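Local coordinates for protein deoxyribose-phosphate aldolase (Toxoplasma gondii, PDB 4EIV) that belongs to the deoxyribose-phosphate aldolase family, enzymes built on a single-domain parallel beta/alpha (TIM) barrel, at residues Asp115-Ile121 / Lys151-Leu157; Phe29-Leu35 / Ile57-Arg63; Ser158-Leu162 / Leu189-His193. All coordinates share one frame. Where two conformers were deposited one is given. Numbering follows the deposited sequence.

Contact 1 (Asp115-Ile121 / Lys151-Leu157); sequences DEIECLI and KTLKVVL
Two neighbouring parallel strands of a TIM barrel, 116-120 and 152-156, pair Ile117-Leu153, Glu118-Lys154, Cys119-Val155 and Leu120-Val156; their axes approach to 4.5 Å at 24°. Before the strand, water 1 links Asp115 O (2.7 Å) to Thr152 N (2.9 Å). Glu116, chi1 m and chi2 t, sends OE1 to Lys154 NZ (2.7 Å), a salt bridge; its OE2 pairs with Lys85 and Arg268. Ile117 N donates to Thr152 O (3.0 Å), and Ile117 O accepts from Lys154 N (2.8 Å). Glu118, again m and t, places OE1 2.8 Å from Lys154 NZ and also pairs with Lys235; its OE2 probably hydrogen-bonds Ser61 OG. Lys154 (m, t, t, p) thus bridges both carboxylates, with Glu31 a third acidic partner inside the barrel. Cys119 N reaches Lys154 O (2.8 Å) and Cys119 O receives Val156 N (2.9 Å). Ile121 N ends on Val156 O (3.2 Å). Ile117, Leu153 and Val155 face outward onto helix 130-148; strands 85-90 and 182-184 flank the pair.

Contact 2 (Phe29-Leu35 / Ile57-Arg63); sequences FFEVAAL and IVGVSVR
This is a right-handed beta-alpha-beta unit of the TIM barrel: strand 30-34, helix 41-52, then strand 59-62, parallel and adjacent. The strand axes approach to 4.5 Å at 29°, with Glu31 paired to Gly59, Val32 to Val60 and Ala33 to Ser61. Phe30 O accepts Val58 N at 2.9 Å and, weakly, Gly59 N at 3.4 Å; then come Val32 N to Gly59 O (3.0 Å), Ser61 N to Val32 O (2.9 Å) and Ala34 N to Ser61 O (2.9 Å). Val32 and Val60, both chi1 p, face helix 41-52, with Val32 CG1 3.9 Å from Val60 CG2 and 3.8 Å from CD1 of Ile57 (p, t). That same Ile57 CD1 lies at the edge of the Phe30 ring (chi1 t), 4.0 Å from CD2. On the inner face Glu31, chi1 m and chi2 t, forms salt bridges with Lys235, Arg268 and Lys154. Ser61 OG (chi1 m) probably hydrogen-bonds Glu118 OE2; water 3 donates to Ser61 OG at 2.7 Å and to Glu31 O at 2.9 Å. Leu35 (m, t) brings CD2 to 3.6 Å from Ser61 O. Arg63 folds back with chi1 and chi2 both m, and its NE donates to Leu35 O at 2.8 Å.

Contact 3 (Ser158-Leu162 / Leu189-His193); sequences SGGEL and LGATH
Neither segment has regular secondary structure, and their backbones come together at two glycines, Gly160 CA to Gly190 CA being 3.6 Å. A CB on Gly160 would clash with Gly190 CA and Ala191 N and, at its phi/psi of 102/-9, jam against Gly159 O; one on Gly190 would strike Gly160 CA. The main acceptor is Gly160 O: Thr192 OG1, with chi1 p, donates to it at 2.7 Å, and Thr192 N adds a weak bond at 3.1 Å. Gly159 O is served by water 6 (3.0 Å), which accepts from Ala191 N (2.9 Å), so the water joins the two backbones. Water 5 donates weakly to Gly159 O and Leu189 O, each at 3.4 Å. These are beta-alpha loops at the C-terminal end of the strands, where TIM barrels generally carry their active sites. Segment 158-162 leads from strand 152-156 to helix 165-178; segment 189-193 lies between strand 182-184 and helix 196-210.

Overall arrangement
Contact 2 comes first along the chain, then contact 1, then contact 3. Contacts 1 and 2 belong to the same closed eight-stranded barrel, their centres about 12 Å apart, with strand 85-90 between them. They meet inside it, where Lys154 NZ lies 3.0 Å from Glu31 OE2 in a salt bridge and Glu118 OE2 2.7 Å from Ser61 OG in a probable hydrogen bond. Contact 3 sits over the C-terminal strand ends, its centre about 16 Å from that of contact 1 and 17 Å from that of contact 2. Leu120 packs against the Ser158 carbonyl, and Leu189 against the Leu35 carbonyl and the Arg63 guanidinium, so these loops touch both strand pairs.

Contact 1 (Asp115-Ile121 / Lys151-Leu157)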
# COMPACT_ATOMS: atom_id res chain seq x y z
N ASP A 115 -22.75 -1.93 -4.20
CA ASP A 115 -21.54 -2.54 -4.70
C ASP A 115 -21.08 -3.73 -3.87
O ASP A 115 -20.40 -4.62 -4.37
CB ASP A 115 -20.42 -1.51 -4.71
CG ASP A 115 -20.75 -0.31 -5.54
OD1 ASP A 115 -20.72 -0.42 -6.78
OD2 ASP A 115 -21.08 0.74 -4.96
N GLU A 116 -21.41 -3.72 -2.59
CA GLU A 116 -21.02 -4.79 -1.66
C GLU A 116 -22.16 -5.03 -0.69
O GLU A 116 -23.05 -4.19 -0.54
CB GLU A 116 -19.75 -4.45 -0.87
CG GLU A 116 -18.54 -4.10 -1.70
CD GLU A 116 -17.25 -4.03 -0.89
OE1 GLU A 116 -17.18 -4.61 0.22
OE2 GLU A 116 -16.28 -3.41 -1.39
N ILE A 117 -22.11 -6.18 -0.04
CA ILE A 117 -23.10 -6.56 0.96
C ILE A 117 -22.37 -6.87 2.28
O ILE A 117 -21.34 -7.53 2.27
CB ILE A 117 -23.90 -7.81 0.52
CG1 ILE A 117 -24.74 -7.51 -0.73
CG2 ILE A 117 -24.82 -8.31 1.65
CD1 ILE A 117 -25.75 -6.35 -0.58
N GLU A 118 -22.91 -6.37 3.38
CA GLU A 118 -22.36 -6.61 4.72
C GLU A 118 -23.44 -7.33 5.54
O GLU A 118 -24.42 -6.71 5.96
CB GLU A 118 -21.92 -5.29 5.34
CG GLU A 118 -20.78 -4.68 4.49
CD GLU A 118 -20.26 -3.33 4.96
OE1 GLU A 118 -19.11 -3.02 4.60
OE2 GLU A 118 -20.97 -2.57 5.65
N CYS A 119 -23.23 -8.63 5.78
CA CYS A 119 -24.25 -9.48 6.38
C CYS A 119 -23.95 -9.81 7.85
O CYS A 119 -22.96 -10.48 8.13
CB CYS A 119 -24.35 -10.75 5.54
SG CYS A 119 -25.59 -11.93 6.14
N LEU A 120 -24.84 -9.43 8.74
CA LEU A 120 -24.69 -9.76 10.15
C LEU A 120 -25.18 -11.19 10.37
O LEU A 120 -26.18 -11.60 9.81
CB LEU A 120 -25.47 -8.77 11.01
CG LEU A 120 -25.44 -8.86 12.53
CD1 LEU A 120 -23.99 -8.75 13.06
CD2 LEU A 120 -26.31 -7.81 13.17
N ILE A 121 -24.44 -11.94 11.18
CA ILE A 121 -24.83 -13.28 11.56
C ILE A 121 -25.79 -13.27 12.76
O ILE A 121 -25.89 -12.28 13.49
CB ILE A 121 -23.59 -14.17 11.90
CG1 ILE A 121 -22.84 -13.67 13.14
CG2 ILE A 121 -22.66 -14.27 10.69
CD1 ILE A 121 -21.82 -14.70 13.71
N LYS A 151 -19.77 -10.07 -6.60
CA LYS A 151 -19.59 -8.92 -5.71
C LYS A 151 -19.13 -9.36 -4.34
O LYS A 151 -19.21 -10.53 -3.99
CB LYS A 151 -20.85 -8.07 -5.65
CG LYS A 151 -21.08 -7.33 -6.97
CD LYS A 151 -22.31 -6.46 -6.93
CE LYS A 151 -22.40 -5.56 -8.15
NZ LYS A 151 -23.58 -4.68 -8.06
N THR A 152 -18.61 -8.42 -3.56
CA THR A 152 -18.04 -8.73 -2.27
C THR A 152 -19.08 -8.88 -1.18
O THR A 152 -19.94 -7.99 -0.99
CB THR A 152 -17.06 -7.61 -1.86
OG1 THR A 152 -15.99 -7.51 -2.82
CG2 THR A 152 -16.46 -7.84 -0.48
N LEU A 153 -18.99 -10.00 -0.48
CA LEU A 153 -19.82 -10.28 0.70
C LEU A 153 -18.94 -10.24 1.95
O LEU A 153 -18.03 -11.08 2.12
CB LEU A 153 -20.48 -11.66 0.64
CG LEU A 153 -21.31 -12.10 1.85
CD1 LEU A 153 -22.41 -11.13 2.15
CD2 LEU A 153 -21.86 -13.51 1.63
N LYS A 154 -19.17 -9.25 2.81
CA LYS A 154 -18.53 -9.16 4.10
C LYS A 154 -19.47 -9.80 5.12
O LYS A 154 -20.69 -9.58 5.05
CB LYS A 154 -18.28 -7.73 4.50
CG LYS A 154 -17.56 -6.87 3.46
CD LYS A 154 -16.85 -5.77 4.20
CE LYS A 154 -16.17 -4.72 3.35
NZ LYS A 154 -17.17 -3.78 2.74
N VAL A 155 -18.94 -10.63 6.01
CA VAL A 155 -19.75 -11.24 7.06
C VAL A 155 -19.33 -10.61 8.40
O VAL A 155 -18.15 -10.63 8.77
CB VAL A 155 -19.61 -12.76 7.07
CG1 VAL A 155 -20.46 -13.39 8.15
CG2 VAL A 155 -20.04 -13.31 5.72
N VAL A 156 -20.31 -10.05 9.10
CA VAL A 156 -20.13 -9.32 10.33
C VAL A 156 -20.32 -10.33 11.45
O VAL A 156 -21.41 -10.88 11.64
CB VAL A 156 -21.10 -8.14 10.40
CG1 VAL A 156 -20.81 -7.31 11.56
CG2 VAL A 156 -21.07 -7.31 9.13
N LEU A 157 -19.27 -10.51 12.26
CA LEU A 157 -19.24 -11.59 13.24
C LEU A 157 -19.80 -11.26 14.62
O LEU A 157 -20.04 -12.18 15.42
CB LEU A 157 -17.79 -12.07 13.40
CG LEU A 157 -17.11 -12.62 12.16
CD1 LEU A 157 -15.65 -13.02 12.50
CD2 LEU A 157 -17.87 -13.79 11.55
O HOH W 1 -18.05 -5.89 -4.84
O HOH W 2 -13.96 -5.50 -2.47

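Contact 2 (Phe29-Leu35 / Ile57-Arg63)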
# COMPACT_ATOMS: atom_id res chain seq x y z
N PHE A 29 -8.62 3.20 3.19
CA PHE A 29 -9.24 1.97 3.71
C PHE A 29 -10.64 2.18 4.27
O PHE A 29 -11.32 1.21 4.62
CB PHE A 29 -8.44 1.42 4.90
CG PHE A 29 -7.00 1.14 4.62
CD1 PHE A 29 -6.59 0.59 3.41
CD2 PHE A 29 -6.04 1.37 5.61
CE1 PHE A 29 -5.25 0.32 3.17
CE2 PHE A 29 -4.69 1.09 5.37
CZ PHE A 29 -4.31 0.55 4.15
N PHE A 30 -11.08 3.43 4.36
CA PHE A 30 -12.25 3.74 5.18
C PHE A 30 -13.59 3.51 4.56
O PHE A 30 -13.82 3.84 3.40
CB PHE A 30 -12.14 5.21 5.69
CG PHE A 30 -12.79 5.46 7.03
CD1 PHE A 30 -12.13 5.14 8.19
CD2 PHE A 30 -14.05 6.03 7.14
CE1 PHE A 30 -12.69 5.38 9.41
CE2 PHE A 30 -14.62 6.26 8.38
CZ PHE A 30 -13.94 5.92 9.50
N GLU A 31 -14.48 2.96 5.39
CA GLU A 31 -15.89 2.78 5.04
C GLU A 31 -16.69 3.39 6.19
O GLU A 31 -16.70 2.87 7.30
CB GLU A 31 -16.20 1.29 4.83
CG GLU A 31 -15.53 0.71 3.60
CD GLU A 31 -15.72 -0.76 3.42
OE1 GLU A 31 -15.93 -1.47 4.40
OE2 GLU A 31 -15.66 -1.22 2.26
N VAL A 32 -17.35 4.51 5.91
CA VAL A 32 -18.07 5.23 6.94
C VAL A 32 -19.48 4.68 7.13
O VAL A 32 -20.15 4.33 6.17
CB VAL A 32 -18.11 6.75 6.62
CG1 VAL A 32 -18.94 7.06 5.37
CG2 VAL A 32 -18.57 7.57 7.84
N ALA A 33 -19.91 4.59 8.38
CA ALA A 33 -21.22 4.08 8.73
C ALA A 33 -22.30 5.16 8.76
O ALA A 33 -22.09 6.24 9.30
CB ALA A 33 -21.15 3.41 10.12
N ALA A 34 -23.46 4.84 8.20
CA ALA A 34 -24.68 5.65 8.33
C ALA A 34 -25.81 4.61 8.41
O ALA A 34 -26.61 4.47 7.49
CB ALA A 34 -24.85 6.61 7.16
N LEU A 35 -25.83 3.88 9.53
CA LEU A 35 -26.62 2.66 9.73
C LEU A 35 -27.73 2.69 10.74
O LEU A 35 -28.42 1.67 10.90
CB LEU A 35 -25.67 1.52 10.19
CG LEU A 35 -24.65 1.05 9.15
CD1 LEU A 35 -23.53 0.23 9.78
CD2 LEU A 35 -25.37 0.28 8.04
N ILE A 57 -12.90 8.17 0.09
CA ILE A 57 -12.70 6.96 0.87
C ILE A 57 -13.26 5.78 0.07
O ILE A 57 -13.73 5.95 -1.07
CB ILE A 57 -13.32 7.04 2.27
CG1 ILE A 57 -14.85 7.13 2.24
CG2 ILE A 57 -12.67 8.19 3.06
CD1 ILE A 57 -15.53 6.97 3.59
N VAL A 58 -13.23 4.57 0.64
CA VAL A 58 -13.69 3.41 -0.12
C VAL A 58 -15.22 3.43 -0.33
O VAL A 58 -15.70 3.19 -1.43
CB VAL A 58 -13.30 2.07 0.57
CG1 VAL A 58 -13.75 0.89 -0.27
CG2 VAL A 58 -11.78 2.01 0.81
N GLY A 59 -15.97 3.66 0.73
CA GLY A 59 -17.41 3.58 0.64
C GLY A 59 -18.15 3.98 1.88
O GLY A 59 -17.58 4.48 2.87
N VAL A 60 -19.48 3.82 1.78
CA VAL A 60 -20.41 4.13 2.84
C VAL A 60 -21.26 2.88 3.07
O VAL A 60 -21.63 2.19 2.11
CB VAL A 60 -21.31 5.36 2.49
CG1 VAL A 60 -22.12 5.13 1.21
CG2 VAL A 60 -22.20 5.74 3.67
N SER A 61 -21.53 2.60 4.35
CA SER A 61 -22.39 1.51 4.76
C SER A 61 -23.74 2.06 5.16
O SER A 61 -23.84 2.88 6.07
CB SER A 61 -21.81 0.73 5.95
OG SER A 61 -20.58 0.11 5.62
N VAL A 62 -24.79 1.61 4.49
CA VAL A 62 -26.15 2.00 4.82
C VAL A 62 -27.07 0.80 4.82
O VAL A 62 -26.74 -0.24 4.28
CB VAL A 62 -26.73 3.04 3.79
CG1 VAL A 62 -26.00 4.38 3.89
CG2 VAL A 62 -26.67 2.47 2.39
N ARG A 63 -28.26 0.97 5.39
CA ARG A 63 -29.30 -0.06 5.27
C ARG A 63 -29.80 -0.04 3.81
O ARG A 63 -29.66 0.98 3.10
CB ARG A 63 -30.49 0.19 6.19
CG ARG A 63 -30.17 0.33 7.64
CD ARG A 63 -29.51 -0.91 8.28
NE ARG A 63 -29.57 -0.61 9.70
CZ ARG A 63 -30.63 -0.85 10.49
NH1 ARG A 63 -31.63 -1.61 10.07
NH2 ARG A 63 -30.63 -0.39 11.73
O HOH W 3 -18.66 0.70 7.46
O HOH W 4 -28.99 3.49 6.60

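Contact 3 (Ser158-Leu162 / Leu189-His193)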
# COMPACT_ATOMS: atom_id res chain seq x y z
N SER A 158 -20.05 -9.99 14.89
CA SER A 158 -20.51 -9.56 16.20
C SER A 158 -21.46 -8.39 16.05
O SER A 158 -21.26 -7.53 15.19
CB SER A 158 -19.32 -9.17 17.09
OG SER A 158 -19.72 -8.64 18.35
N GLY A 159 -22.47 -8.38 16.91
CA GLY A 159 -23.45 -7.29 16.97
C GLY A 159 -23.24 -6.44 18.24
O GLY A 159 -24.17 -5.84 18.74
N GLY A 160 -22.03 -6.42 18.79
CA GLY A 160 -21.72 -5.56 19.93
C GLY A 160 -21.67 -6.18 21.30
O GLY A 160 -21.26 -5.49 22.25
N GLU A 161 -22.08 -7.43 21.45
CA GLU A 161 -22.00 -8.11 22.74
C GLU A 161 -20.73 -8.94 22.83
O GLU A 161 -20.34 -9.63 21.86
CB GLU A 161 -23.21 -8.98 23.02
CG GLU A 161 -24.47 -8.20 23.37
CD GLU A 161 -25.47 -9.03 24.18
OE1 GLU A 161 -25.16 -10.19 24.56
OE2 GLU A 161 -26.58 -8.51 24.43
N LEU A 162 -20.09 -8.89 24.00
CA LEU A 162 -18.84 -9.61 24.26
C LEU A 162 -19.05 -11.13 24.32
O LEU A 162 -19.82 -11.62 25.16
CB LEU A 162 -18.20 -9.12 25.58
CG LEU A 162 -17.72 -7.66 25.76
CD1 LEU A 162 -17.37 -7.31 27.22
CD2 LEU A 162 -16.54 -7.34 24.85
N LEU A 189 -23.29 -0.65 15.13
CA LEU A 189 -24.44 -0.27 15.93
C LEU A 189 -24.38 -0.93 17.30
O LEU A 189 -25.23 -0.65 18.16
CB LEU A 189 -25.73 -0.72 15.25
CG LEU A 189 -26.02 -0.06 13.91
CD1 LEU A 189 -27.32 -0.62 13.32
CD2 LEU A 189 -26.11 1.45 14.06
N GLY A 190 -23.43 -1.85 17.46
CA GLY A 190 -23.23 -2.55 18.71
C GLY A 190 -22.53 -1.73 19.78
O GLY A 190 -21.99 -0.65 19.50
N ALA A 191 -22.54 -2.23 21.02
CA ALA A 191 -21.90 -1.56 22.15
C ALA A 191 -20.38 -1.77 22.20
O ALA A 191 -19.65 -0.99 22.80
CB ALA A 191 -22.53 -2.04 23.47
N THR A 192 -19.90 -2.84 21.58
CA THR A 192 -18.46 -3.10 21.51
C THR A 192 -18.07 -3.30 20.04
O THR A 192 -18.88 -3.59 19.15
CB THR A 192 -18.03 -4.28 22.40
OG1 THR A 192 -18.61 -5.48 21.89
CG2 THR A 192 -18.46 -4.06 23.86
N HIS A 193 -16.78 -3.14 19.79
CA HIS A 193 -16.24 -3.10 18.44
C HIS A 193 -14.94 -3.87 18.41
O HIS A 193 -14.65 -4.65 19.32
CB HIS A 193 -16.04 -1.63 18.06
CG HIS A 193 -17.30 -0.83 18.21
ND1 HIS A 193 -18.28 -0.82 17.25
CD2 HIS A 193 -17.75 -0.07 19.23
CE1 HIS A 193 -19.28 -0.07 17.66
NE2 HIS A 193 -18.99 0.41 18.86
O HOH W 5 -26.66 -3.68 17.96
O HOH W 6 -24.47 -4.39 21.37